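Local atomic coordinates of periplasmic binding protein (Mycobacterium smegmatis, PDB entry 4MDY), a protein that probably binds an iron-containing solute, such as a ferric siderophore, outside the cell membrane and delivers it to an ABC transporter for uptake. Residues G37-D42 and I271-P276. Residues are numbered along the deposited sequence; the frame is centred on the assembly and turned at random.
Sequences GLTEQD and IAFASP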
ATOM      1  N   GLY A  37       4.171  -7.422   9.096  1.00 18.94           N
ATOM      2  CA  GLY A  37       3.499  -6.145   8.865  1.00 20.23           C
ATOM      3  C   GLY A  37       2.317  -6.234   7.916  1.00 20.00           C
ATOM      4  O   GLY A  37       1.922  -7.312   7.492  1.00 21.30           O
ATOM      5  N   LEU A  38       1.783  -5.078   7.551  1.00 20.02           N
ATOM      6  CA  LEU A  38       0.503  -4.991   6.870  1.00 19.95           C
ATOM      7  C   LEU A  38       0.529  -5.238   5.366  1.00 18.87           C
ATOM      8  O   LEU A  38      -0.512  -5.559   4.794  1.00 20.03           O
ATOM      9  CB  LEU A  38      -0.132  -3.622   7.159  1.00 20.76           C
ATOM     10  CG  LEU A  38      -0.400  -3.350   8.646  1.00 22.55           C
ATOM     11  CD1 LEU A  38      -0.948  -1.951   8.863  1.00 23.81           C
ATOM     12  CD2 LEU A  38      -1.359  -4.394   9.222  1.00 21.74           C
ATOM     13  N   THR A  39       1.689  -5.096   4.718  1.00 17.54           N
ATOM     14  CA  THR A  39       1.748  -5.173   3.245  1.00 16.99           C
ATOM     15  C   THR A  39       2.927  -5.975   2.665  1.00 16.61           C
ATOM     16  O   THR A  39       2.989  -6.179   1.450  1.00 18.59           O
ATOM     17  CB  THR A  39       1.805  -3.754   2.632  1.00 17.53           C
ATOM     18  OG1 THR A  39       2.929  -3.052   3.173  1.00 16.11           O
ATOM     19  CG2 THR A  39       0.530  -2.964   2.917  1.00 20.83           C
ATOM     20  N   GLU A  40       3.842  -6.444   3.513  1.00 17.20           N
ATOM     21  CA  GLU A  40       5.099  -7.052   3.062  1.00 18.29           C
ATOM     22  C   GLU A  40       4.920  -8.337   2.260  1.00 17.93           C
ATOM     23  O   GLU A  40       5.813  -8.717   1.487  1.00 16.01           O
ATOM     24  CB  GLU A  40       6.034  -7.322   4.248  1.00 17.95           C
ATOM     25  CG  GLU A  40       6.534  -6.067   4.946  1.00 19.29           C
ATOM     26  CD  GLU A  40       5.730  -5.710   6.175  1.00 20.09           C
ATOM     27  OE1 GLU A  40       4.492  -5.673   6.065  1.00 21.81           O
ATOM     28  OE2 GLU A  40       6.336  -5.460   7.245  1.00 18.76           O
ATOM     29  N   GLN A  41       3.786  -9.016   2.445  1.00 16.87           N
ATOM     30  CA  GLN A  41       3.538 -10.249   1.716  1.00 18.03           C
ATOM     31  C   GLN A  41       3.585 -10.032   0.209  1.00 16.27           C
ATOM     32  O   GLN A  41       3.982 -10.928  -0.512  1.00 16.80           O
ATOM     33  CB  GLN A  41       2.222 -10.929   2.139  1.00 18.96           C
ATOM     34  CG  GLN A  41       0.929 -10.246   1.714  1.00 19.36           C
ATOM     35  CD  GLN A  41       0.403  -9.264   2.741  1.00 20.25           C
ATOM     36  OE1 GLN A  41       1.170  -8.643   3.488  1.00 24.00           O
ATOM     37  NE2 GLN A  41      -0.911  -9.107   2.778  1.00 19.51           N
ATOM     38  N   ASP A  42       3.190  -8.850  -0.261  1.00 15.50           N
ATOM     39  CA  ASP A  42       3.215  -8.566  -1.696  1.00 18.29           C
ATOM     40  C   ASP A  42       4.649  -8.441  -2.212  1.00 17.53           C
ATOM     41  O   ASP A  42       4.943  -8.854  -3.325  1.00 18.67           O
ATOM     42  CB  ASP A  42       2.432  -7.297  -2.026  1.00 18.51           C
ATOM     43  CG  ASP A  42       0.918  -7.506  -2.017  1.00 20.75           C
ATOM     44  OD1 ASP A  42       0.426  -8.560  -1.543  1.00 21.36           O
ATOM     45  OD2 ASP A  42       0.216  -6.587  -2.490  1.00 22.67           O
ATOM     46  N   ILE A 271      -4.657   0.370  -4.271  1.00 17.11           N
ATOM     47  CA  ILE A 271      -4.091   1.673  -3.892  1.00 16.69           C
ATOM     48  C   ILE A 271      -3.501   1.644  -2.476  1.00 17.40           C
ATOM     49  O   ILE A 271      -2.389   2.124  -2.252  1.00 15.91           O
ATOM     50  CB  ILE A 271      -5.147   2.788  -4.002  1.00 17.05           C
ATOM     51  CG1 ILE A 271      -5.528   2.995  -5.466  1.00 17.20           C
ATOM     52  CG2 ILE A 271      -4.639   4.092  -3.395  1.00 16.97           C
ATOM     53  CD1 ILE A 271      -6.836   3.731  -5.672  1.00 16.24           C
ATOM     54  N   ALA A 272      -4.246   1.065  -1.537  1.00 16.26           N
ATOM     55  CA  ALA A 272      -3.817   0.957  -0.148  1.00 17.62           C
ATOM     56  C   ALA A 272      -2.525   0.173   0.003  1.00 16.64           C
ATOM     57  O   ALA A 272      -1.627   0.596   0.722  1.00 19.51           O
ATOM     58  CB  ALA A 272      -4.907   0.311   0.697  1.00 16.48           C
ATOM     59  N   PHE A 273      -2.434  -0.968  -0.671  1.00 15.33           N
ATOM     60  CA  PHE A 273      -1.255  -1.821  -0.559  1.00 16.21           C
ATOM     61  C   PHE A 273      -0.014  -1.226  -1.227  1.00 17.70           C
ATOM     62  O   PHE A 273       1.108  -1.449  -0.757  1.00 15.26           O
ATOM     63  CB  PHE A 273      -1.543  -3.205  -1.119  1.00 16.23           C
ATOM     64  CG  PHE A 273      -2.034  -4.167  -0.084  1.00 16.78           C
ATOM     65  CD1 PHE A 273      -3.323  -4.060   0.425  1.00 18.74           C
ATOM     66  CD2 PHE A 273      -1.202  -5.170   0.395  1.00 17.45           C
ATOM     67  CE1 PHE A 273      -3.775  -4.948   1.393  1.00 17.89           C
ATOM     68  CE2 PHE A 273      -1.647  -6.049   1.363  1.00 17.47           C
ATOM     69  CZ  PHE A 273      -2.933  -5.935   1.859  1.00 17.49           C
ATOM     70  N   ALA A 274      -0.213  -0.484  -2.314  1.00 18.02           N
ATOM     71  CA  ALA A 274       0.886   0.228  -2.977  1.00 16.67           C
ATOM     72  C   ALA A 274       2.130  -0.661  -3.088  1.00 16.06           C
ATOM     73  O   ALA A 274       3.214  -0.300  -2.630  1.00 18.70           O
ATOM     74  CB  ALA A 274       1.206   1.501  -2.209  1.00 18.20           C
ATOM     75  N   SER A 275       1.953  -1.837  -3.678  1.00 15.22           N
ATOM     76  CA  SER A 275       2.988  -2.859  -3.701  1.00 16.78           C
ATOM     77  C   SER A 275       3.441  -3.177  -5.125  1.00 15.33           C
ATOM     78  O   SER A 275       2.808  -2.752  -6.087  1.00 16.25           O
ATOM     79  CB  SER A 275       2.451  -4.124  -3.033  1.00 16.25           C
ATOM     80  OG  SER A 275       1.711  -4.902  -3.944  1.00 16.79           O
ATOM     81  N   PRO A 276       4.540  -3.940  -5.269  1.00 17.11           N
ATOM     82  CA  PRO A 276       4.980  -4.379  -6.601  1.00 19.73           C
ATOM     83  C   PRO A 276       3.924  -5.182  -7.370  1.00 18.97           C
ATOM     84  O   PRO A 276       3.932  -5.203  -8.600  1.00 20.85           O
ATOM     85  CB  PRO A 276       6.190  -5.259  -6.293  1.00 20.32           C
ATOM     86  CG  PRO A 276       6.731  -4.707  -5.025  1.00 20.49           C
ATOM     87  CD  PRO A 276       5.539  -4.263  -4.230  1.00 17.60           C
TER
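F273 reaches from the last turn of helix 265-273 across to the loop and first turn that open helix 40-46. F273 CB and CG both lie 4.1 Å from D42 OD2. At F273 CD2 the surroundings tighten: D42 OD2 approaches obliquely to 3.5 Å, while the methyl CG2 of T39 sits over one face, 4.2 Å from the F273 ring centroid and 27° off the normal, which meets the geometry of a CH-pi contact. Farther out, Q41 NE2 lies against the F273 edge, 3.4 Å from CE2 and in the ring plane, with the amide and ring planes 90° apart; Q41 gets there because its chain bends at chi2 (-91°), and its NE2 also makes a weak hydrogen bond to G64 O. F273 CZ lies 3.8 Å from L38 O. W57 and W66 also meet the F273 ring, at steep inclinations.

In this family two lobes, joined by a long helix, enclose a cleft where the solute binds; helix 40-46 and helix 265-273 come from opposite ends of the sequence, and the centre of this contact lies about 4 Å from the centre of the chain, consistent with a bridge between lobes across that cleft. T39 turns its hydroxyl elsewhere, OG1 being held by N104 and Q137.

Beyond the helix end, A274 takes positive phi and the chain swings S275 toward D42. S275 OG donates to the anti lone pair of D42 OD2 at 2.7 Å, and W68 NE1 bonds the same carboxylate oxygen, so two donors grip this buried atom and probably stabilise its negative charge.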